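Local coordinates for protein probable endonuclease 4 (Thermotoga maritima, PDB 4HNO) that probably cleaves phosphodiester bonds at apurinic or apyrimidinic sites in DNA during base excision repair, using a cluster of metal ions, at residues Y158-L163 / I178-C183; I144-V149 / K164-L169; Y108-P113 / L214-L219; S188-T193 / E199-E204. One frame throughout, in Å; residues are numbered along the deposited sequence. Where two conformers were deposited one is given.

All four contacts belong to one TIM barrel. Contact 3 lies nearest the centre, across the barrel interior, and mixes polar and apolar groups beside the metals. Contacts 1 and 2 share helix 160-169, which rests on neighbouring strands 176-181 and 143-147; both are buried and purely apolar where helix meets strand, while Asp181 and Glu147 of the same strands bind manganese. Water 1 belongs to the metal surroundings of contacts 1, 2 and 3. Contact 4 is farther out and only partly buried, folding a loop back on helix 195-208 with a tyrosine-carboxylate hydrogen bond. That tyrosine, Tyr190, also accepts from Leu160 N, tying contact 4 to contact 1.

Contact 1: residues Y158-L163 / I178-C183; sequences YKLEQL and ITYDTC. With MN (manganese (II) ion), chain E.
The ring of Tyr180 receives Leu160 at its edge: methyl CD2 of Leu160 lies near the ring plane, 4.5 Å from CD1 of Tyr180. CG of Tyr180 is anti to the backbone N (chi1 -178°), which lets the rim of the ring approach the helix. Asn148 also touches this ring, and Tyr190 packs at its hydroxyl. A second ring, that of Tyr158, has the amide of Gln162 over one face, with NE2 3.3 Å above the plane and offset toward the rim. Gln162 was modelled in two conformers, so this detail holds for one of them; in it, OE1 of Gln162 also accepts from Lys159 N at 3.3 Å, the donor standing well above the carbonyl plane.

Farther back along the strand, Ile178 meets Leu163. Its CD1 methyl approaches both CB and CD1 of Leu163 at 4.1 Å, the two chains meeting at a slant. A beta-branched isoleucine suits the strand, and a leucine on the helix's inner side gives it a flexible branched surface; Leu163 also touches Leu146 of the neighbouring strand 143-147.

At the strand's C-terminal end the chemistry changes. OD1 of Asp181 binds manganese at 2.0 Å, with Glu147, His218 and Glu263 as further protein ligands. Its OD2 takes a weak capping bond from Cys183 N at 2.9 Å and also accepts from His184 N, so this N-cap aspartate joins metal site and helix start. Helix 160-169 leading into strand 176-181, with a metal ligand at the strand's C-terminal end, is the alpha-to-beta step of a TIM barrel with its active site at that end.

Contact 2: residues I144-V149 / K164-L169; sequences ILLENV and KKIRDL. With MN (manganese (II) ion), chain E; ZN (zinc ion), chain B.
Leu146 of strand 143-147 packs outward against Ile166 of helix 160-169, joining the strand and the helix of one beta-alpha unit in the TIM barrel wall. The interaction between them is apolar. Methyl CD1 of Leu146 comes 3.9 Å from CG2 of Ile166 and 4.1 Å from CB of Ile166, so the tip of the leucine rests on the branch point of the isoleucine. Leu146 CG is anti to the carbonyl carbon (chi1 -55°), and from there CD1 reaches the helix. The same methyl comes within 4.4 Å of Arg167 N, at the helix backbone. Two branched aliphatic chains suit this buried apolar seam, which Leu132 of helix 121-136 extends by touching Ile166.

Polar groups of the helix are occupied away from the seam. Arg167 sends an extended chain past it, and its NE donates to Val176 O on the neighbouring strand. Lys164 and Lys165 both form salt bridges with Glu161 OE2, three and four residues back, about one turn, where long charged chains suit a partly exposed side.

Metal coordination takes the strand's other side. Where Leu146 points to the helix, Glu147 turns into the barrel, its CG anti to the backbone N (chi1 -176°) and the rest of the chain extended. The two oxygens of one carboxylate can bridge two metals, and the length of glutamate carries them into the barrel. Asn110 ND2 also donates to OE2, which probably helps to position it. OE1 of Glu147 binds manganese at 2.1 Å, OE2 binds zinc at 2.0 Å, and water 1 sits 1.9 Å from each metal.

Contact 3: residues Y108-P113 / L214-L219; sequences YLNIHP and LKMIHL. With ZN (zinc ion), chain B; MN (manganese (II) ion), chain E.
Strand 108-111, carrying Tyr108 and Asn110, faces strand 214-219, carrying Lys215, Met216 and His218, with the axes approaching to 9.5 Å and their directions 54° apart. The two are not neighbours in the sheet; strands 143-147 and 176-181 lie between them, so the contact spans the interior of the TIM barrel.

At one end the aliphatic part of Lys215 crosses Tyr108 at about a right angle, its CD 3.7 Å from Tyr108 OH. Each polar end has its own partner: Tyr108 OH hydrogen-bonds to Glu67 OE1, and Lys215 NZ forms a salt bridge with Glu212. A long chain with a charged tip suits this partly exposed position.

Further along, Met216 bends at chi3 (48°), bringing methyl CE to 3.8 Å from Asn110 OD1. The flexible thioether packs its methyl against an amide with polar partners at both ends: OD1 is hydrogen-bonded to Thr179 OG1, and ND2 faces Glu147. ND2 also lies 3.8 Å from His218 CE1, the amide and ring planes 55° apart.

Two histidines bring the strands to the metals. His112 NE2 binds zinc at 2.0 Å, whereas His218 holds manganese through ND1 at 2.2 Å while its NE2 hydrogen-bonds to Gln33 OE1.

Contact 4: residues S188-T193 / E199-E204; sequences SGYDIT and EALLNE. With EDO (1,2-ethanediol), chain J.
The side chain of Tyr190 crosses that of Leu201 at about a right angle, Tyr190 CD2 lying 4.0 Å from Leu201 CD1. Beyond it, Tyr190 OH donates to Glu204 OE2 at 2.6 Å, arriving on the syn side and 18° out of the carboxylate plane. Glu204 is extended, its CG anti to the backbone N (chi1 -172°), which carries the carboxylate to the edge of the ring. The same hydroxyl accepts from Leu160 N, so a tyrosine, apolar along its flank and polar at its tip, serves both surroundings. Ile192 adds a methyl, CG2, 3.9 Å from CD2 of Leu201, side by side and pointing the same way.

The loop carrying Tyr190 and Ile192, folded back on helix 195-208, starts at a Schellman motif ending helix 182-187, with Gly189 as its C-prime residue; at its positive phi of 98° a side chain would press on the preceding carbonyl. An Asx turn follows. Asp191 OD1 accepts from Thr193 N at 3.1 Å, from above its carboxylate plane, and from Thr193 OG1 at 2.6 Å on its syn lone pair. A 1,2-ethanediol, probably from the crystallisation liquor, donates to Asp191 OD2 and Thr193 OG1.

Contact 1: residues Y158-L163 / I178-C183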
# COMPACT_ATOMS: atom_id res chain seq x y z
N TYR A 158 4.12 -4.79 11.95
CA TYR A 158 4.48 -3.47 12.44
C TYR A 158 6.00 -3.26 12.42
O TYR A 158 6.46 -2.11 12.43
CB TYR A 158 3.85 -3.19 13.82
CG TYR A 158 4.22 -4.18 14.89
CD1 TYR A 158 5.30 -4.00 15.73
CD2 TYR A 158 3.45 -5.34 15.07
CE1 TYR A 158 5.62 -4.97 16.72
CE2 TYR A 158 3.76 -6.29 16.03
CZ TYR A 158 4.85 -6.11 16.83
OH TYR A 158 5.16 -7.03 17.78
N LYS A 159 6.77 -4.35 12.40
CA LYS A 159 8.20 -4.28 12.12
C LYS A 159 8.45 -4.88 10.76
O LYS A 159 7.88 -5.93 10.40
CB LYS A 159 9.01 -5.03 13.17
CG LYS A 159 8.89 -4.47 14.57
CD LYS A 159 9.35 -3.02 14.67
CE LYS A 159 9.37 -2.55 16.11
NZ LYS A 159 8.07 -2.74 16.80
N LEU A 160 9.34 -4.27 9.99
CA LEU A 160 9.67 -4.80 8.68
C LEU A 160 10.21 -6.23 8.73
O LEU A 160 9.96 -7.02 7.82
CB LEU A 160 10.64 -3.87 7.95
CG LEU A 160 10.06 -2.49 7.61
CD1 LEU A 160 11.14 -1.63 6.98
CD2 LEU A 160 8.86 -2.58 6.69
N GLU A 161 10.90 -6.58 9.82
CA GLU A 161 11.37 -7.95 10.01
C GLU A 161 10.23 -8.97 9.86
O GLU A 161 10.46 -10.08 9.37
CB GLU A 161 12.02 -8.10 11.40
CG GLU A 161 12.34 -9.49 11.83
CD GLU A 161 13.46 -10.11 11.05
OE1 GLU A 161 14.28 -9.36 10.47
OE2 GLU A 161 13.54 -11.36 11.03
N GLN A 162 9.04 -8.63 10.33
CA GLN A 162 7.93 -9.56 10.23
C GLN A 162 7.52 -9.79 8.77
O GLN A 162 7.16 -10.90 8.38
CB GLN A 162 6.75 -9.04 11.06
CG GLN A 162 7.05 -9.02 12.55
CD GLN A 162 6.23 -8.01 13.29
OE1 GLN A 162 5.41 -7.31 12.73
NE2 GLN A 162 6.53 -7.86 14.57
N LEU A 163 7.56 -8.72 7.97
CA LEU A 163 7.27 -8.86 6.54
C LEU A 163 8.32 -9.74 5.87
O LEU A 163 8.00 -10.54 4.99
CB LEU A 163 7.22 -7.50 5.84
CG LEU A 163 6.29 -6.47 6.46
CD1 LEU A 163 6.25 -5.24 5.57
CD2 LEU A 163 4.88 -7.00 6.66
N ILE A 178 6.91 -5.14 -1.28
CA ILE A 178 6.67 -4.38 -0.07
C ILE A 178 6.09 -3.00 -0.39
O ILE A 178 6.50 -2.33 -1.34
CB ILE A 178 8.01 -4.24 0.70
CG1 ILE A 178 8.63 -5.61 1.03
CG2 ILE A 178 7.89 -3.37 1.94
CD1 ILE A 178 7.83 -6.44 1.97
N THR A 179 5.19 -2.57 0.49
CA THR A 179 4.70 -1.20 0.57
C THR A 179 5.08 -0.64 1.94
O THR A 179 4.84 -1.30 2.95
CB THR A 179 3.19 -1.15 0.43
OG1 THR A 179 2.87 -1.59 -0.90
CG2 THR A 179 2.61 0.24 0.68
N TYR A 180 5.62 0.57 1.94
CA TYR A 180 5.93 1.24 3.20
C TYR A 180 4.93 2.36 3.44
O TYR A 180 4.84 3.30 2.64
CB TYR A 180 7.36 1.82 3.19
CG TYR A 180 7.67 2.45 4.52
CD1 TYR A 180 7.91 1.65 5.63
CD2 TYR A 180 7.66 3.82 4.70
CE1 TYR A 180 8.13 2.19 6.87
CE2 TYR A 180 7.91 4.38 5.95
CZ TYR A 180 8.13 3.54 7.04
OH TYR A 180 8.35 4.05 8.29
N ASP A 181 4.18 2.26 4.53
CA ASP A 181 3.22 3.29 4.94
C ASP A 181 3.88 4.15 6.03
O ASP A 181 4.28 3.65 7.09
CB ASP A 181 1.94 2.62 5.44
CG ASP A 181 0.85 3.61 5.79
OD1 ASP A 181 -0.30 3.46 5.29
OD2 ASP A 181 1.12 4.56 6.57
N THR A 182 4.03 5.43 5.73
CA THR A 182 4.75 6.32 6.63
C THR A 182 4.04 6.52 7.97
O THR A 182 4.72 6.74 8.97
CB THR A 182 5.02 7.68 5.97
OG1 THR A 182 3.81 8.31 5.58
CG2 THR A 182 5.88 7.54 4.74
N CYS A 183 2.72 6.51 7.99
CA CYS A 183 2.00 6.67 9.26
C CYS A 183 2.13 5.41 10.10
O CYS A 183 2.46 5.45 11.28
CB CYS A 183 0.54 7.03 9.02
SG CYS A 183 -0.41 7.26 10.54
MN MN E . -1.47 2.33 4.05
O HOH W 1 -3.19 1.42 4.14

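Contact 2: residues I144-V149 / K164-L169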
# COMPACT_ATOMS: atom_id res chain seq x y z
N ILE A 144 1.85 -9.58 -5.00
CA ILE A 144 1.26 -9.16 -3.74
C ILE A 144 2.26 -8.30 -2.99
O ILE A 144 3.43 -8.68 -2.82
CB ILE A 144 0.81 -10.36 -2.92
CG1 ILE A 144 -0.37 -11.02 -3.67
CG2 ILE A 144 0.41 -9.94 -1.52
CD1 ILE A 144 -0.91 -12.29 -3.09
N LEU A 145 1.81 -7.13 -2.55
CA LEU A 145 2.63 -6.24 -1.73
C LEU A 145 2.20 -6.40 -0.28
O LEU A 145 1.01 -6.31 0.03
CB LEU A 145 2.45 -4.78 -2.15
CG LEU A 145 2.73 -4.51 -3.62
CD1 LEU A 145 2.52 -3.04 -3.95
CD2 LEU A 145 4.13 -4.95 -4.01
N LEU A 146 3.17 -6.63 0.60
CA LEU A 146 2.93 -6.64 2.03
C LEU A 146 3.19 -5.24 2.55
O LEU A 146 4.29 -4.70 2.36
CB LEU A 146 3.86 -7.61 2.74
CG LEU A 146 3.85 -9.04 2.24
CD1 LEU A 146 4.87 -9.86 3.01
CD2 LEU A 146 2.47 -9.66 2.33
N GLU A 147 2.19 -4.66 3.21
CA GLU A 147 2.28 -3.33 3.78
C GLU A 147 2.57 -3.42 5.27
O GLU A 147 1.96 -4.21 5.98
CB GLU A 147 0.96 -2.61 3.55
CG GLU A 147 0.97 -1.18 4.01
CD GLU A 147 -0.37 -0.51 4.02
OE1 GLU A 147 -0.50 0.53 4.70
OE2 GLU A 147 -1.28 -0.98 3.30
N ASN A 148 3.47 -2.58 5.76
CA ASN A 148 3.63 -2.47 7.20
C ASN A 148 2.41 -1.79 7.83
O ASN A 148 1.75 -0.95 7.21
CB ASN A 148 4.91 -1.74 7.59
CG ASN A 148 4.89 -0.30 7.14
OD1 ASN A 148 4.77 -0.04 5.94
ND2 ASN A 148 5.05 0.64 8.06
N VAL A 149 2.14 -2.17 9.07
CA VAL A 149 0.94 -1.79 9.79
C VAL A 149 1.33 -1.26 11.17
O VAL A 149 2.50 -1.25 11.57
CB VAL A 149 -0.06 -2.95 9.88
CG1 VAL A 149 -0.56 -3.31 8.49
CG2 VAL A 149 0.54 -4.15 10.60
N LYS A 164 9.58 -9.59 6.28
CA LYS A 164 10.65 -10.42 5.75
C LYS A 164 10.44 -11.88 6.13
O LYS A 164 10.65 -12.78 5.31
CB LYS A 164 12.01 -9.91 6.27
CG LYS A 164 13.20 -10.75 5.90
CD LYS A 164 13.50 -11.93 6.82
CE LYS A 164 13.70 -11.55 8.24
NZ LYS A 164 14.38 -12.65 8.98
N LYS A 165 10.02 -12.15 7.36
CA LYS A 165 9.81 -13.52 7.78
C LYS A 165 8.75 -14.18 6.90
O LYS A 165 8.89 -15.34 6.51
CB LYS A 165 9.42 -13.60 9.25
CG LYS A 165 10.57 -13.38 10.21
CD LYS A 165 10.10 -13.51 11.66
CE LYS A 165 11.24 -13.64 12.63
NZ LYS A 165 11.95 -12.36 12.86
N ILE A 166 7.68 -13.45 6.61
CA ILE A 166 6.64 -13.96 5.73
C ILE A 166 7.20 -14.18 4.33
O ILE A 166 7.09 -15.28 3.77
CB ILE A 166 5.44 -12.96 5.67
CG1 ILE A 166 4.76 -12.84 7.01
CG2 ILE A 166 4.45 -13.40 4.59
CD1 ILE A 166 3.91 -11.58 7.15
N ARG A 167 7.77 -13.13 3.75
CA ARG A 167 8.17 -13.20 2.37
C ARG A 167 9.16 -14.34 2.14
O ARG A 167 9.07 -15.07 1.14
CB ARG A 167 8.79 -11.87 1.94
CG ARG A 167 9.33 -11.93 0.53
CD ARG A 167 9.72 -10.56 -0.03
NE ARG A 167 10.11 -10.75 -1.39
CZ ARG A 167 11.32 -11.10 -1.79
NH1 ARG A 167 12.32 -11.11 -0.94
NH2 ARG A 167 11.50 -11.38 -3.07
N ASP A 168 10.11 -14.50 3.05
CA ASP A 168 11.17 -15.46 2.83
C ASP A 168 10.68 -16.91 2.88
O ASP A 168 11.35 -17.80 2.38
CB ASP A 168 12.31 -15.22 3.81
CG ASP A 168 13.14 -13.98 3.46
OD1 ASP A 168 12.88 -13.35 2.41
OD2 ASP A 168 14.06 -13.66 4.24
N LEU A 169 9.49 -17.14 3.42
CA LEU A 169 8.91 -18.48 3.47
C LEU A 169 7.98 -18.80 2.31
O LEU A 169 7.65 -19.96 2.12
CB LEU A 169 8.14 -18.68 4.79
CG LEU A 169 9.01 -18.84 6.03
CD1 LEU A 169 8.17 -18.63 7.28
CD2 LEU A 169 9.67 -20.22 6.05
MN MN E . -1.47 2.33 4.05
ZN ZN B . -3.18 -0.47 3.79
O HOH W 1 -3.19 1.42 4.14

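Contact 3: residues Y108-P113 / L214-L219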
# COMPACT_ATOMS: atom_id res chain seq x y z
N TYR A 108 -0.26 -5.11 -9.17
CA TYR A 108 0.08 -5.14 -7.74
C TYR A 108 -1.19 -5.13 -6.90
O TYR A 108 -2.09 -4.31 -7.13
CB TYR A 108 0.87 -3.89 -7.36
CG TYR A 108 2.20 -3.79 -8.04
CD1 TYR A 108 2.47 -2.82 -8.97
CD2 TYR A 108 3.19 -4.70 -7.72
CE1 TYR A 108 3.71 -2.76 -9.59
CE2 TYR A 108 4.42 -4.65 -8.33
CZ TYR A 108 4.68 -3.69 -9.27
OH TYR A 108 5.93 -3.69 -9.86
N LEU A 109 -1.20 -5.98 -5.89
CA LEU A 109 -2.29 -6.07 -4.92
C LEU A 109 -1.68 -5.98 -3.53
O LEU A 109 -0.94 -6.87 -3.11
CB LEU A 109 -3.05 -7.40 -5.09
CG LEU A 109 -4.19 -7.63 -4.11
CD1 LEU A 109 -5.26 -6.56 -4.20
CD2 LEU A 109 -4.80 -8.99 -4.36
N ASN A 110 -1.98 -4.89 -2.84
CA ASN A 110 -1.40 -4.56 -1.55
C ASN A 110 -2.29 -5.07 -0.42
O ASN A 110 -3.47 -4.72 -0.37
CB ASN A 110 -1.27 -3.04 -1.47
CG ASN A 110 -0.74 -2.56 -0.15
OD1 ASN A 110 0.46 -2.39 0.02
ND2 ASN A 110 -1.62 -2.36 0.79
N ILE A 111 -1.70 -5.82 0.50
CA ILE A 111 -2.42 -6.37 1.64
C ILE A 111 -1.74 -5.99 2.95
O ILE A 111 -0.54 -5.84 3.04
CB ILE A 111 -2.54 -7.93 1.55
CG1 ILE A 111 -1.21 -8.64 1.84
CG2 ILE A 111 -3.08 -8.39 0.22
CD1 ILE A 111 -1.36 -10.14 2.13
N HIS A 112 -2.55 -5.90 3.99
CA HIS A 112 -2.04 -5.94 5.36
C HIS A 112 -1.87 -7.43 5.71
O HIS A 112 -2.77 -8.22 5.46
CB HIS A 112 -3.02 -5.31 6.32
CG HIS A 112 -3.26 -3.86 6.06
ND1 HIS A 112 -3.91 -3.03 6.93
CD2 HIS A 112 -2.87 -3.07 5.03
CE1 HIS A 112 -3.96 -1.81 6.41
NE2 HIS A 112 -3.39 -1.82 5.23
N PRO A 113 -0.74 -7.82 6.27
CA PRO A 113 -0.50 -9.25 6.50
C PRO A 113 -1.60 -9.97 7.26
O PRO A 113 -1.96 -11.09 6.88
CB PRO A 113 0.82 -9.24 7.27
CG PRO A 113 1.54 -8.03 6.73
CD PRO A 113 0.45 -7.00 6.58
N LEU A 214 10.75 -2.48 -2.84
CA LEU A 214 9.90 -1.41 -2.36
C LEU A 214 9.15 -0.83 -3.55
O LEU A 214 9.71 -0.08 -4.35
CB LEU A 214 10.73 -0.33 -1.65
CG LEU A 214 9.92 0.85 -1.13
CD1 LEU A 214 8.88 0.43 -0.10
CD2 LEU A 214 10.86 1.91 -0.57
N LYS A 215 7.87 -1.18 -3.67
CA LYS A 215 7.09 -0.84 -4.86
C LYS A 215 6.16 0.35 -4.69
O LYS A 215 5.76 0.96 -5.67
CB LYS A 215 6.26 -2.04 -5.31
CG LYS A 215 7.08 -3.24 -5.74
CD LYS A 215 7.99 -2.96 -6.91
CE LYS A 215 8.74 -4.21 -7.30
NZ LYS A 215 9.72 -3.95 -8.39
N MET A 216 5.82 0.69 -3.45
CA MET A 216 4.88 1.76 -3.18
C MET A 216 5.19 2.31 -1.80
O MET A 216 5.54 1.56 -0.89
CB MET A 216 3.44 1.25 -3.23
CG MET A 216 2.39 2.27 -2.80
SD MET A 216 0.69 1.87 -3.28
CE MET A 216 0.53 0.15 -2.78
N ILE A 217 5.01 3.62 -1.65
CA ILE A 217 4.96 4.28 -0.35
C ILE A 217 3.56 4.82 -0.18
O ILE A 217 3.03 5.49 -1.07
CB ILE A 217 6.01 5.39 -0.27
CG1 ILE A 217 7.41 4.77 -0.23
CG2 ILE A 217 5.77 6.30 0.95
CD1 ILE A 217 8.52 5.74 -0.53
N HIS A 218 2.95 4.51 0.97
CA HIS A 218 1.72 5.18 1.37
C HIS A 218 2.14 6.41 2.16
O HIS A 218 2.74 6.30 3.24
CB HIS A 218 0.82 4.29 2.20
CG HIS A 218 0.17 3.20 1.43
ND1 HIS A 218 -0.46 2.15 2.06
CD2 HIS A 218 0.01 3.04 0.10
CE1 HIS A 218 -0.98 1.39 1.12
NE2 HIS A 218 -0.71 1.90 -0.08
N LEU A 219 1.87 7.57 1.58
CA LEU A 219 2.34 8.84 2.09
C LEU A 219 1.24 9.44 2.94
O LEU A 219 0.29 10.05 2.45
CB LEU A 219 2.72 9.75 0.92
CG LEU A 219 3.61 10.91 1.36
CD1 LEU A 219 5.05 10.42 1.59
CD2 LEU A 219 3.56 12.05 0.36
ZN ZN B . -3.18 -0.47 3.79
MN MN E . -1.47 2.33 4.05
O HOH W 1 -3.19 1.42 4.14

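Contact 4: residues S188-T193 / E199-E204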
# COMPACT_ATOMS: atom_id res chain seq x y z
N SER A 188 5.10 3.01 14.72
CA SER A 188 5.88 1.87 15.14
C SER A 188 7.35 2.20 15.39
O SER A 188 8.16 1.31 15.57
CB SER A 188 5.79 0.77 14.08
OG SER A 188 4.44 0.43 13.81
N GLY A 189 7.68 3.49 15.39
CA GLY A 189 9.02 3.92 15.74
C GLY A 189 9.96 4.20 14.59
O GLY A 189 11.13 4.49 14.83
N TYR A 190 9.48 4.12 13.34
CA TYR A 190 10.30 4.45 12.19
C TYR A 190 10.27 5.96 12.00
O TYR A 190 9.30 6.52 11.47
CB TYR A 190 9.84 3.72 10.94
CG TYR A 190 10.09 2.24 10.97
CD1 TYR A 190 9.08 1.34 11.28
CD2 TYR A 190 11.34 1.72 10.68
CE1 TYR A 190 9.32 -0.03 11.28
CE2 TYR A 190 11.58 0.37 10.67
CZ TYR A 190 10.57 -0.51 10.97
OH TYR A 190 10.79 -1.87 10.99
N ASP A 191 11.32 6.61 12.50
CA ASP A 191 11.34 8.07 12.59
C ASP A 191 11.93 8.67 11.33
O ASP A 191 13.13 8.95 11.24
CB ASP A 191 12.13 8.50 13.81
CG ASP A 191 12.09 9.99 14.04
OD1 ASP A 191 11.37 10.67 13.27
OD2 ASP A 191 12.75 10.46 14.98
N ILE A 192 11.08 8.90 10.35
CA ILE A 192 11.49 9.48 9.08
C ILE A 192 11.66 11.01 9.14
O ILE A 192 11.93 11.64 8.12
CB ILE A 192 10.52 9.12 7.92
CG1 ILE A 192 9.09 9.63 8.18
CG2 ILE A 192 10.56 7.62 7.65
CD1 ILE A 192 8.21 9.55 6.96
N THR A 193 11.51 11.59 10.33
CA THR A 193 11.66 13.03 10.49
C THR A 193 13.11 13.45 10.67
O THR A 193 13.41 14.64 10.66
CB THR A 193 10.84 13.62 11.67
OG1 THR A 193 11.44 13.28 12.93
CG2 THR A 193 9.40 13.17 11.60
N GLU A 199 17.84 7.00 6.77
CA GLU A 199 18.96 6.15 6.40
C GLU A 199 18.79 4.76 7.00
O GLU A 199 19.01 3.76 6.33
CB GLU A 199 20.27 6.79 6.84
CG GLU A 199 20.62 8.03 6.03
CD GLU A 199 21.74 8.87 6.62
OE1 GLU A 199 22.10 8.68 7.81
OE2 GLU A 199 22.24 9.75 5.89
N ALA A 200 18.39 4.70 8.27
CA ALA A 200 18.18 3.42 8.94
C ALA A 200 17.07 2.62 8.28
O ALA A 200 17.18 1.41 8.11
CB ALA A 200 17.90 3.61 10.43
N LEU A 201 15.99 3.30 7.91
CA LEU A 201 14.87 2.65 7.23
C LEU A 201 15.35 2.06 5.91
O LEU A 201 15.06 0.90 5.58
CB LEU A 201 13.76 3.67 7.02
CG LEU A 201 12.59 3.19 6.15
CD1 LEU A 201 11.90 2.00 6.77
CD2 LEU A 201 11.64 4.33 5.91
N LEU A 202 16.06 2.85 5.12
CA LEU A 202 16.55 2.37 3.83
C LEU A 202 17.52 1.22 3.98
O LEU A 202 17.47 0.25 3.22
CB LEU A 202 17.18 3.52 3.03
CG LEU A 202 16.19 4.58 2.53
CD1 LEU A 202 16.92 5.80 2.02
CD2 LEU A 202 15.29 4.00 1.46
N ASN A 203 18.41 1.31 4.97
CA ASN A 203 19.32 0.21 5.23
C ASN A 203 18.56 -1.07 5.59
O ASN A 203 18.92 -2.16 5.18
CB ASN A 203 20.30 0.58 6.33
CG ASN A 203 21.30 1.61 5.87
OD1 ASN A 203 21.55 1.78 4.68
ND2 ASN A 203 21.87 2.33 6.82
N GLU A 204 17.52 -0.91 6.39
CA GLU A 204 16.71 -2.04 6.80
C GLU A 204 15.98 -2.68 5.58
O GLU A 204 15.98 -3.90 5.42
CB GLU A 204 15.75 -1.55 7.88
CG GLU A 204 14.97 -2.63 8.56
CD GLU A 204 14.21 -2.13 9.79
OE1 GLU A 204 14.69 -1.30 10.60
OE2 GLU A 204 13.09 -2.59 9.93
C1 EDO J . 10.07 12.57 16.10
O1 EDO J . 9.86 13.77 15.35
C2 EDO J . 11.32 12.70 16.97
O2 EDO J . 12.49 12.84 16.15